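Local coordinates for cytochrome c-552/4 domain-containing protein (Ignicoccus hospitalis KIN4/I, PDB 4QO5) that is a membrane-associated octaheme cytochrome c that binds eight heme groups and probably carries electrons, at residues Asn5-Val10 / Cys26-Thr31; Val181-His186 / Val190-Tyr195. All coordinates share one frame; numbering follows the deposited sequence.

Contact 1. Residues Asn5-Val10 / Cys26-Thr31. With HEC (heme c), chain B.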
ATOM      1  N   ASN A   5       6.074 -33.829  -7.378  1.00 28.02           N
ATOM      2  CA  ASN A   5       5.929 -35.152  -6.770  1.00 29.82           C
ATOM      3  C   ASN A   5       7.035 -35.312  -5.723  1.00 31.47           C
ATOM      4  O   ASN A   5       8.195 -35.559  -6.064  1.00 28.83           O
ATOM      5  CB  ASN A   5       6.019 -36.246  -7.835  1.00 29.44           C
ATOM      6  CG  ASN A   5       5.814 -37.644  -7.267  1.00 35.61           C
ATOM      7  OD1 ASN A   5       6.247 -37.960  -6.155  1.00 31.89           O
ATOM      8  ND2 ASN A   5       5.145 -38.491  -8.038  1.00 43.89           N
ATOM      9  N   LEU A   6       6.673 -35.154  -4.452  1.00 26.61           N
ATOM     10  CA  LEU A   6       7.663 -35.078  -3.383  1.00 27.99           C
ATOM     11  C   LEU A   6       8.472 -36.360  -3.210  1.00 29.32           C
ATOM     12  O   LEU A   6       9.680 -36.311  -2.950  1.00 28.73           O
ATOM     13  CB  LEU A   6       7.010 -34.663  -2.064  1.00 28.17           C
ATOM     14  CG  LEU A   6       6.345 -33.287  -2.109  1.00 30.44           C
ATOM     15  CD1 LEU A   6       5.671 -32.966  -0.796  1.00 29.32           C
ATOM     16  CD2 LEU A   6       7.396 -32.230  -2.437  1.00 34.09           C
ATOM     17  N   GLN A   7       7.813 -37.502  -3.356  1.00 29.88           N
ATOM     18  CA  GLN A   7       8.492 -38.781  -3.191  1.00 32.88           C
ATOM     19  C   GLN A   7       9.528 -38.988  -4.291  1.00 33.42           C
ATOM     20  O   GLN A   7      10.651 -39.432  -4.028  1.00 31.19           O
ATOM     21  CB  GLN A   7       7.479 -39.928  -3.160  1.00 34.82           C
ATOM     22  CG  GLN A   7       6.769 -40.047  -1.825  1.00 43.53           C
ATOM     23  CD  GLN A   7       5.531 -40.916  -1.886  1.00 51.72           C
ATOM     24  OE1 GLN A   7       4.666 -40.722  -2.739  1.00 55.70           O
ATOM     25  NE2 GLN A   7       5.443 -41.886  -0.980  1.00 49.67           N
ATOM     26  N   GLU A   8       9.157 -38.636  -5.519  1.00 27.99           N
ATOM     27  CA  GLU A   8      10.069 -38.783  -6.638  1.00 29.37           C
ATOM     28  C   GLU A   8      11.232 -37.792  -6.516  1.00 28.36           C
ATOM     29  O   GLU A   8      12.369 -38.119  -6.846  1.00 34.31           O
ATOM     30  CB  GLU A   8       9.338 -38.614  -7.974  1.00 34.72           C
ATOM     31  CG  GLU A   8      10.249 -38.205  -9.114  1.00 49.76           C
ATOM     32  CD  GLU A   8      10.046 -39.056 -10.354  1.00 64.94           C
ATOM     33  OE1 GLU A   8       8.915 -39.071 -10.891  1.00 70.67           O
ATOM     34  OE2 GLU A   8      11.019 -39.721 -10.779  1.00 68.53           O
ATOM     35  N   ALA A   9      10.946 -36.592  -6.014  1.00 27.26           N
ATOM     36  CA  ALA A   9      11.976 -35.572  -5.867  1.00 29.37           C
ATOM     37  C   ALA A   9      12.986 -35.981  -4.799  1.00 29.34           C
ATOM     38  O   ALA A   9      14.189 -35.764  -4.955  1.00 29.06           O
ATOM     39  CB  ALA A   9      11.352 -34.219  -5.532  1.00 27.51           C
ATOM     40  N   VAL A  10      12.501 -36.567  -3.712  1.00 24.92           N
ATOM     41  CA  VAL A  10      13.409 -37.058  -2.671  1.00 27.45           C
ATOM     42  C   VAL A  10      14.290 -38.209  -3.176  1.00 34.85           C
ATOM     43  O   VAL A  10      15.498 -38.257  -2.895  1.00 29.19           O
ATOM     44  CB  VAL A  10      12.646 -37.457  -1.398  1.00 24.61           C
ATOM     45  CG1 VAL A  10      13.544 -38.274  -0.457  1.00 25.43           C
ATOM     46  CG2 VAL A  10      12.138 -36.203  -0.692  1.00 25.67           C
ATOM     47  N   CYS A  26      10.046 -39.523   7.120  1.00 25.98           N
ATOM     48  CA  CYS A  26       8.891 -39.214   7.940  1.00 26.59           C
ATOM     49  C   CYS A  26       8.294 -37.837   7.668  1.00 28.96           C
ATOM     50  O   CYS A  26       7.072 -37.689   7.554  1.00 25.38           O
ATOM     51  CB  CYS A  26       9.213 -39.330   9.411  1.00 36.12           C
ATOM     52  SG  CYS A  26       7.682 -39.286  10.325  1.00 42.35           S
ATOM     53  N   HIS A  27       9.161 -36.837   7.572  1.00 24.33           N
ATOM     54  CA  HIS A  27       8.710 -35.465   7.424  1.00 24.39           C
ATOM     55  C   HIS A  27       8.032 -35.181   6.095  1.00 22.64           C
ATOM     56  O   HIS A  27       7.275 -34.220   5.978  1.00 23.49           O
ATOM     57  CB  HIS A  27       9.845 -34.481   7.708  1.00 20.37           C
ATOM     58  CG  HIS A  27       9.900 -34.080   9.141  1.00 19.73           C
ATOM     59  ND1 HIS A  27       9.147 -33.044   9.646  1.00 22.35           N
ATOM     60  CD2 HIS A  27      10.535 -34.637  10.199  1.00 22.28           C
ATOM     61  CE1 HIS A  27       9.345 -32.949  10.944  1.00 22.66           C
ATOM     62  NE2 HIS A  27      10.183 -33.900  11.301  1.00 21.56           N
ATOM     63  N   ILE A  28       8.271 -36.032   5.107  1.00 23.47           N
ATOM     64  CA  ILE A  28       7.609 -35.861   3.817  1.00 25.73           C
ATOM     65  C   ILE A  28       6.089 -36.024   3.984  1.00 27.38           C
ATOM     66  O   ILE A  28       5.299 -35.397   3.273  1.00 29.90           O
ATOM     67  CB  ILE A  28       8.183 -36.833   2.760  1.00 29.68           C
ATOM     68  CG1 ILE A  28       7.779 -36.408   1.347  1.00 33.54           C
ATOM     69  CG2 ILE A  28       7.771 -38.277   3.044  1.00 25.89           C
ATOM     70  CD1 ILE A  28       8.475 -37.230   0.269  1.00 31.83           C
ATOM     71  N   SER A  29       5.675 -36.833   4.952  1.00 25.90           N
ATOM     72  CA  SER A  29       4.242 -37.000   5.193  1.00 27.31           C
ATOM     73  C   SER A  29       3.711 -36.111   6.325  1.00 28.55           C
ATOM     74  O   SER A  29       2.559 -35.693   6.289  1.00 29.63           O
ATOM     75  CB  SER A  29       3.887 -38.473   5.431  1.00 35.82           C
ATOM     76  OG  SER A  29       4.379 -38.933   6.671  1.00 42.05           O
ATOM     77  N   VAL A  30       4.529 -35.810   7.330  1.00 23.78           N
ATOM     78  CA  VAL A  30       4.005 -35.054   8.472  1.00 25.18           C
ATOM     79  C   VAL A  30       4.098 -33.541   8.299  1.00 28.58           C
ATOM     80  O   VAL A  30       3.245 -32.805   8.792  1.00 30.63           O
ATOM     81  CB  VAL A  30       4.577 -35.511   9.853  1.00 31.96           C
ATOM     82  CG1 VAL A  30       4.280 -36.985  10.080  1.00 36.95           C
ATOM     83  CG2 VAL A  30       6.041 -35.252   9.954  1.00 28.25           C
ATOM     84  N   THR A  31       5.127 -33.087   7.596  1.00 23.86           N
ATOM     85  CA  THR A  31       5.281 -31.672   7.265  1.00 23.53           C
ATOM     86  C   THR A  31       5.701 -31.508   5.800  1.00 20.03           C
ATOM     87  O   THR A  31       6.817 -31.057   5.505  1.00 21.53           O
ATOM     88  CB  THR A  31       6.309 -30.947   8.166  1.00 27.22           C
ATOM     89  OG1 THR A  31       7.590 -31.573   8.041  1.00 26.93           O
ATOM     90  CG2 THR A  31       5.874 -30.939   9.636  1.00 28.43           C
TER
HETATM   91 FE   HEC B 601      10.923 -34.537  13.239  1.00 23.27          FE
HETATM   92  CHA HEC B 601       8.960 -32.269  14.896  1.00 25.08           C
HETATM   93  CHB HEC B 601      13.257 -32.171  12.656  1.00 22.18           C
HETATM   94  CHC HEC B 601      13.113 -36.975  12.406  1.00 23.49           C
HETATM   95  CHD HEC B 601       8.350 -36.753  13.047  1.00 22.14           C
HETATM   96  NA  HEC B 601      11.053 -32.565  13.668  1.00 20.76           N
HETATM   97  C1A HEC B 601      10.215 -31.852  14.492  1.00 25.95           C
HETATM   98  C2A HEC B 601      10.863 -30.600  14.815  1.00 19.93           C
HETATM   99  C3A HEC B 601      12.052 -30.573  14.204  1.00 16.71           C
HETATM  100  C4A HEC B 601      12.193 -31.806  13.456  1.00 17.73           C
HETATM  101  CMA HEC B 601      13.107 -29.436  14.240  1.00 21.22           C
HETATM  102  CAA HEC B 601      10.282 -29.508  15.741  1.00 26.11           C
HETATM  103  CBA HEC B 601      10.440 -30.046  17.161  1.00 26.57           C
HETATM  104  CGA HEC B 601      10.113 -29.017  18.212  1.00 29.55           C
HETATM  105  O1A HEC B 601       9.546 -27.938  17.891  1.00 28.68           O
HETATM  106  O2A HEC B 601      10.447 -29.279  19.395  1.00 27.50           O
HETATM  107  NB  HEC B 601      12.788 -34.546  12.575  1.00 22.91           N
HETATM  108  C1B HEC B 601      13.645 -33.465  12.509  1.00 20.94           C
HETATM  109  C2B HEC B 601      14.979 -33.926  12.294  1.00 24.23           C
HETATM  110  C3B HEC B 601      14.916 -35.271  12.288  1.00 29.41           C
HETATM  111  C4B HEC B 601      13.547 -35.672  12.415  1.00 22.64           C
HETATM  112  CMB HEC B 601      16.186 -32.953  12.195  1.00 22.27           C
HETATM  113  CAB HEC B 601      15.978 -36.377  12.173  1.00 34.32           C
HETATM  114  CBB HEC B 601      17.356 -36.010  12.763  1.00 26.68           C
HETATM  115  NC  HEC B 601      10.759 -36.492  12.755  1.00 25.37           N
HETATM  116  C1C HEC B 601      11.802 -37.358  12.554  1.00 24.09           C
HETATM  117  C2C HEC B 601      11.274 -38.685  12.304  1.00 25.56           C
HETATM  118  C3C HEC B 601       9.994 -38.665  12.731  1.00 28.45           C
HETATM  119  C4C HEC B 601       9.616 -37.262  12.859  1.00 22.89           C
HETATM  120  CMC HEC B 601      12.242 -39.883  12.333  1.00 27.96           C
HETATM  121  CAC HEC B 601       8.961 -39.834  12.842  1.00 38.71           C
HETATM  122  CBC HEC B 601       9.402 -41.223  13.341  1.00 42.57           C
HETATM  123  ND  HEC B 601       8.964 -34.510  13.870  1.00 24.63           N
HETATM  124  C1D HEC B 601       8.059 -35.539  13.625  1.00 27.00           C
HETATM  125  C2D HEC B 601       6.754 -35.130  14.074  1.00 27.83           C
HETATM  126  C3D HEC B 601       6.941 -33.733  14.663  1.00 26.88           C
HETATM  127  C4D HEC B 601       8.343 -33.426  14.491  1.00 20.97           C
HETATM  128  CMD HEC B 601       5.443 -35.948  13.992  1.00 28.65           C
HETATM  129  CAD HEC B 601       5.859 -32.823  15.278  1.00 27.36           C
HETATM  130  CBD HEC B 601       4.893 -32.401  14.178  1.00 32.78           C
HETATM  131  CGD HEC B 601       3.811 -31.517  14.743  1.00 37.98           C
HETATM  132  O1D HEC B 601       2.800 -31.291  14.029  1.00 45.72           O
HETATM  133  O2D HEC B 601       3.946 -31.035  15.899  1.00 32.60           O
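Ile28 meets Leu6, Gln7 and Val10 through the end of a single side chain. Its CG1 lies anti to the backbone N (chi1 -164°) and the chain runs on extended, which carries CD1 across to the first turn of helix 6-11. There Ile28 CD1 rests on the backbone as well as on side chains, 3.6 Å from Leu6 O and 3.8 Å from Leu6 CB. Gln7 brings the methylene CG rather than its amide, at 3.9 Å from Ile28 CD1, the two side chains crossing at about a right angle. Val10 CG2 touches Ile28 CD1 as well, again at 3.9 Å. Every contact across the pair is thus apolar or methyl-to-backbone, and the interface is small, 154 Å². Asn5 starts the helix as its N-cap, OD1 accepting from Glu8 N.

The opposite flank of 26-31 serves a heme. Cys26 and His27 are the last two residues of a CxxCH heme-attachment motif. Cys26 is linked through SG to the heme CAC, a bond stretched in the model. His27 NE2 binds the heme FE at 2.2 Å. His27 ND1 donates to Thr31 OG1 at 2.7 Å, nearly straight (173°) and in the ring plane. This second-shell bond fixes the rotation of the ring and may make the imidazole a stronger iron ligand, while Val30 CG2 lies 3.8 Å above the plane of the His27 ring. His96 supplies the other axial ligand.

The short segments of helices 6-11 and 18-30 run nearly antiparallel (157°), their axes 11.0 Å apart. Helix 32-39 packs against both, placing Ala36 and Leu39 on Leu6 and Val35 on His27, and Pro295 and Val296 of a second subunit cover Leu6 and Ile28.

Contact 2. Residues Val181-His186 / Val190-Tyr195. With HEC (heme c), chain B.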
ATOM      1  N   VAL A 181       6.596 -30.225  25.780  1.00 41.03           N
ATOM      2  CA  VAL A 181       5.209 -30.678  25.775  1.00 43.63           C
ATOM      3  C   VAL A 181       5.075 -31.984  24.997  1.00 49.84           C
ATOM      4  O   VAL A 181       5.594 -32.111  23.890  1.00 43.63           O
ATOM      5  CB  VAL A 181       4.246 -29.598  25.215  1.00 52.52           C
ATOM      6  CG1 VAL A 181       4.760 -29.024  23.905  1.00 49.92           C
ATOM      7  CG2 VAL A 181       2.837 -30.163  25.051  1.00 59.17           C
ATOM      8  N   ASP A 182       4.408 -32.966  25.598  1.00 59.80           N
ATOM      9  CA  ASP A 182       4.156 -34.238  24.931  1.00 63.73           C
ATOM     10  C   ASP A 182       2.891 -34.131  24.100  1.00 67.34           C
ATOM     11  O   ASP A 182       1.814 -33.867  24.629  1.00 72.22           O
ATOM     12  CB  ASP A 182       4.014 -35.377  25.941  1.00 67.29           C
ATOM     13  CG  ASP A 182       5.332 -35.760  26.580  1.00 69.97           C
ATOM     14  OD1 ASP A 182       6.380 -35.235  26.147  1.00 65.92           O
ATOM     15  OD2 ASP A 182       5.319 -36.600  27.506  1.00 72.25           O
ATOM     16  N   THR A 183       3.027 -34.325  22.794  1.00 62.54           N
ATOM     17  CA  THR A 183       1.885 -34.273  21.900  1.00 58.04           C
ATOM     18  C   THR A 183       1.732 -35.590  21.156  1.00 54.83           C
ATOM     19  O   THR A 183       2.660 -36.393  21.089  1.00 53.98           O
ATOM     20  CB  THR A 183       2.022 -33.140  20.865  1.00 64.12           C
ATOM     21  OG1 THR A 183       3.007 -33.494  19.886  1.00 66.16           O
ATOM     22  CG2 THR A 183       2.426 -31.838  21.542  1.00 65.56           C
ATOM     23  N   ILE A 184       0.542 -35.814  20.615  1.00 53.61           N
ATOM     24  CA  ILE A 184       0.330 -36.896  19.670  1.00 52.92           C
ATOM     25  C   ILE A 184       0.140 -36.241  18.317  1.00 55.85           C
ATOM     26  O   ILE A 184      -0.631 -35.289  18.180  1.00 56.54           O
ATOM     27  CB  ILE A 184      -0.894 -37.756  20.019  1.00 50.06           C
ATOM     28  CG1 ILE A 184      -0.612 -38.619  21.252  1.00 57.32           C
ATOM     29  CG2 ILE A 184      -1.245 -38.666  18.856  1.00 49.32           C
ATOM     30  CD1 ILE A 184      -0.790 -37.902  22.579  1.00 60.64           C
ATOM     31  N   SER A 185       0.860 -36.733  17.320  1.00 58.79           N
ATOM     32  CA  SER A 185       0.889 -36.072  16.026  1.00 61.15           C
ATOM     33  C   SER A 185       0.888 -37.119  14.925  1.00 63.87           C
ATOM     34  O   SER A 185       1.812 -37.932  14.835  1.00 64.16           O
ATOM     35  CB  SER A 185       2.127 -35.176  15.923  1.00 61.59           C
ATOM     36  OG  SER A 185       2.058 -34.330  14.792  1.00 63.99           O
ATOM     37  N   HIS A 186      -0.160 -37.099  14.103  1.00 52.10           N
ATOM     38  CA  HIS A 186      -0.367 -38.112  13.071  1.00 51.73           C
ATOM     39  C   HIS A 186      -0.280 -39.528  13.651  1.00 56.25           C
ATOM     40  O   HIS A 186       0.162 -40.459  12.976  1.00 58.10           O
ATOM     41  CB  HIS A 186       0.645 -37.948  11.933  1.00 50.18           C
ATOM     42  CG  HIS A 186       0.710 -36.560  11.367  1.00 48.35           C
ATOM     43  ND1 HIS A 186       1.418 -35.541  11.970  1.00 47.54           N
ATOM     44  CD2 HIS A 186       0.172 -36.030  10.242  1.00 45.08           C
ATOM     45  CE1 HIS A 186       1.310 -34.441  11.242  1.00 49.34           C
ATOM     46  NE2 HIS A 186       0.558 -34.711  10.189  1.00 49.03           N
ATOM     47  N   VAL A 190       5.114 -37.492  20.270  1.00 44.77           N
ATOM     48  CA  VAL A 190       6.276 -36.645  20.009  1.00 39.85           C
ATOM     49  C   VAL A 190       6.406 -35.586  21.090  1.00 40.55           C
ATOM     50  O   VAL A 190       5.439 -34.899  21.414  1.00 41.63           O
ATOM     51  CB  VAL A 190       6.150 -35.917  18.655  1.00 36.21           C
ATOM     52  CG1 VAL A 190       7.436 -35.133  18.324  1.00 33.57           C
ATOM     53  CG2 VAL A 190       5.829 -36.900  17.550  1.00 49.11           C
ATOM     54  N   THR A 191       7.607 -35.441  21.638  1.00 32.85           N
ATOM     55  CA  THR A 191       7.877 -34.357  22.569  1.00 32.89           C
ATOM     56  C   THR A 191       8.421 -33.133  21.833  1.00 33.24           C
ATOM     57  O   THR A 191       9.354 -33.245  21.029  1.00 35.06           O
ATOM     58  CB  THR A 191       8.887 -34.795  23.641  1.00 35.00           C
ATOM     59  OG1 THR A 191       8.371 -35.927  24.345  1.00 40.30           O
ATOM     60  CG2 THR A 191       9.141 -33.670  24.623  1.00 37.89           C
ATOM     61  N   LEU A 192       7.833 -31.968  22.106  1.00 26.67           N
ATOM     62  CA  LEU A 192       8.248 -30.725  21.460  1.00 26.80           C
ATOM     63  C   LEU A 192       8.805 -29.768  22.499  1.00 25.87           C
ATOM     64  O   LEU A 192       8.470 -29.858  23.680  1.00 31.02           O
ATOM     65  CB  LEU A 192       7.055 -30.059  20.767  1.00 27.97           C
ATOM     66  CG  LEU A 192       6.355 -30.884  19.688  1.00 31.50           C
ATOM     67  CD1 LEU A 192       5.203 -30.080  19.063  1.00 29.74           C
ATOM     68  CD2 LEU A 192       7.363 -31.301  18.619  1.00 30.59           C
ATOM     69  N   VAL A 193       9.657 -28.851  22.064  1.00 27.21           N
ATOM     70  CA  VAL A 193      10.200 -27.866  22.981  1.00 23.77           C
ATOM     71  C   VAL A 193       9.166 -26.786  23.272  1.00 27.00           C
ATOM     72  O   VAL A 193       8.487 -26.307  22.362  1.00 28.23           O
ATOM     73  CB  VAL A 193      11.464 -27.195  22.396  1.00 28.02           C
ATOM     74  CG1 VAL A 193      12.005 -26.160  23.369  1.00 28.66           C
ATOM     75  CG2 VAL A 193      12.523 -28.244  22.081  1.00 28.45           C
ATOM     76  N   LYS A 194       9.049 -26.398  24.535  1.00 24.67           N
ATOM     77  CA  LYS A 194       8.210 -25.257  24.893  1.00 29.34           C
ATOM     78  C   LYS A 194       9.077 -24.011  25.074  1.00 25.31           C
ATOM     79  O   LYS A 194      10.007 -24.009  25.880  1.00 29.69           O
ATOM     80  CB  LYS A 194       7.403 -25.544  26.164  1.00 29.62           C
ATOM     81  N   TYR A 195       8.772 -22.963  24.314  1.00 25.78           N
ATOM     82  CA  TYR A 195       9.539 -21.721  24.358  1.00 24.94           C
ATOM     83  C   TYR A 195       8.738 -20.551  24.900  1.00 30.28           C
ATOM     84  O   TYR A 195       7.502 -20.541  24.847  1.00 27.98           O
ATOM     85  CB  TYR A 195       9.973 -21.293  22.951  1.00 21.54           C
ATOM     86  CG  TYR A 195      10.910 -22.213  22.220  1.00 24.49           C
ATOM     87  CD1 TYR A 195      12.283 -22.203  22.497  1.00 24.09           C
ATOM     88  CD2 TYR A 195      10.441 -23.061  21.221  1.00 24.88           C
ATOM     89  CE1 TYR A 195      13.148 -23.016  21.809  1.00 22.94           C
ATOM     90  CE2 TYR A 195      11.307 -23.891  20.524  1.00 24.84           C
ATOM     91  CZ  TYR A 195      12.664 -23.853  20.827  1.00 26.85           C
ATOM     92  OH  TYR A 195      13.536 -24.660  20.157  1.00 27.19           O
TER
HETATM   93 FE   HEC B 601      10.923 -34.537  13.239  1.00 23.27          FE
HETATM   94  CHA HEC B 601       8.960 -32.269  14.896  1.00 25.08           C
HETATM   95  CHB HEC B 601      13.257 -32.171  12.656  1.00 22.18           C
HETATM   96  CHC HEC B 601      13.113 -36.975  12.406  1.00 23.49           C
HETATM   97  CHD HEC B 601       8.350 -36.753  13.047  1.00 22.14           C
HETATM   98  NA  HEC B 601      11.053 -32.565  13.668  1.00 20.76           N
HETATM   99  C1A HEC B 601      10.215 -31.852  14.492  1.00 25.95           C
HETATM  100  C2A HEC B 601      10.863 -30.600  14.815  1.00 19.93           C
HETATM  101  C3A HEC B 601      12.052 -30.573  14.204  1.00 16.71           C
HETATM  102  C4A HEC B 601      12.193 -31.806  13.456  1.00 17.73           C
HETATM  103  CMA HEC B 601      13.107 -29.436  14.240  1.00 21.22           C
HETATM  104  CAA HEC B 601      10.282 -29.508  15.741  1.00 26.11           C
HETATM  105  CBA HEC B 601      10.440 -30.046  17.161  1.00 26.57           C
HETATM  106  CGA HEC B 601      10.113 -29.017  18.212  1.00 29.55           C
HETATM  107  O1A HEC B 601       9.546 -27.938  17.891  1.00 28.68           O
HETATM  108  O2A HEC B 601      10.447 -29.279  19.395  1.00 27.50           O
HETATM  109  NB  HEC B 601      12.788 -34.546  12.575  1.00 22.91           N
HETATM  110  C1B HEC B 601      13.645 -33.465  12.509  1.00 20.94           C
HETATM  111  C2B HEC B 601      14.979 -33.926  12.294  1.00 24.23           C
HETATM  112  C3B HEC B 601      14.916 -35.271  12.288  1.00 29.41           C
HETATM  113  C4B HEC B 601      13.547 -35.672  12.415  1.00 22.64           C
HETATM  114  CMB HEC B 601      16.186 -32.953  12.195  1.00 22.27           C
HETATM  115  CAB HEC B 601      15.978 -36.377  12.173  1.00 34.32           C
HETATM  116  CBB HEC B 601      17.356 -36.010  12.763  1.00 26.68           C
HETATM  117  NC  HEC B 601      10.759 -36.492  12.755  1.00 25.37           N
HETATM  118  C1C HEC B 601      11.802 -37.358  12.554  1.00 24.09           C
HETATM  119  C2C HEC B 601      11.274 -38.685  12.304  1.00 25.56           C
HETATM  120  C3C HEC B 601       9.994 -38.665  12.731  1.00 28.45           C
HETATM  121  C4C HEC B 601       9.616 -37.262  12.859  1.00 22.89           C
HETATM  122  CMC HEC B 601      12.242 -39.883  12.333  1.00 27.96           C
HETATM  123  CAC HEC B 601       8.961 -39.834  12.842  1.00 38.71           C
HETATM  124  CBC HEC B 601       9.402 -41.223  13.341  1.00 42.57           C
HETATM  125  ND  HEC B 601       8.964 -34.510  13.870  1.00 24.63           N
HETATM  126  C1D HEC B 601       8.059 -35.539  13.625  1.00 27.00           C
HETATM  127  C2D HEC B 601       6.754 -35.130  14.074  1.00 27.83           C
HETATM  128  C3D HEC B 601       6.941 -33.733  14.663  1.00 26.88           C
HETATM  129  C4D HEC B 601       8.343 -33.426  14.491  1.00 20.97           C
HETATM  130  CMD HEC B 601       5.443 -35.948  13.992  1.00 28.65           C
HETATM  131  CAD HEC B 601       5.859 -32.823  15.278  1.00 27.36           C
HETATM  132  CBD HEC B 601       4.893 -32.401  14.178  1.00 32.78           C
HETATM  133  CGD HEC B 601       3.811 -31.517  14.743  1.00 37.98           C
HETATM  134  O1D HEC B 601       2.800 -31.291  14.029  1.00 45.72           O
HETATM  135  O2D HEC B 601       3.946 -31.035  15.899  1.00 32.60           O
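Strands 181-185 and 190-195 form an antiparallel hairpin with segment axes 4.7 Å apart at their closest and directions 133° apart, in which the hydrogen-bonded pairs Val181-Leu192 and Thr183-Val190 flank the non-hydrogen-bonded pair Asp182-Thr191.

Thr183 and Val190 have more than the usual two backbone bonds. Thr183 OG1 sits between its own N and carbonyl carbon (chi1 73°), a position from which it donates to Val190 O at 3.2 Å. Because Thr183 N reaches that same oxygen from the other face of the carbonyl plane, Val190 O is gripped twice. Asp182 and Thr191 stand side by side on the other face of the hairpin, pointing the same way. Thr191 OG1 donates to Asp182 OD1 at 2.8 Å, arriving from above the carboxylate plane, 43° out of it.

The face bearing Val190 and Leu192 meets heme c. Val190 CG2 lies 3.7 Å from the heme methyl CMD, and the same valine touches Phe97 and the axial ligand His96. Leu192 forks between the two propionates, CD2 at 3.6 Å from the heme CGA and CD1 at 3.5 Å from the heme O2D. Thr183 CG2 backs this leucine, their side chains crossing at about a right angle. Val193 gives its backbone N-H to the heme O2A at 2.8 Å, and further along the strand its CG1 lies over one face of the Tyr195 ring. At the turn end Ser185 OG shares a hydrogen bond with His186 ND1 at 3.1 Å.

A second subunit adds Thr413 N as another donor to the heme. Neutral peptide N-H groups from two chains thus meet the heme, and Val193 N directly holds a propionate oxygen, which probably stabilises its negative charge and could tune the potential of the heme.

Overall arrangement
Contacts 1 and 2 follow one another along the chain and serve the same heme from different sides, their centres 21 Å apart. Contact 1, between helices, presents one of the two axial histidines and one thioether cysteine; contact 2, a two-stranded hairpin, borders the propionates. They touch where Val30 O packs 3.5 Å from His186 CE1. Their chemistry differs accordingly: 5-10 and 26-31 meet by a few apolar contacts over less than half the area that 181-186 and 190-195 bury (362 Å²) through paired backbone hydrogen bonds and two threonine hydroxyl bonds, one to an aspartate and one to a backbone carbonyl. Both are partly buried, far from the centre of the chain, and both are reached by the second subunit.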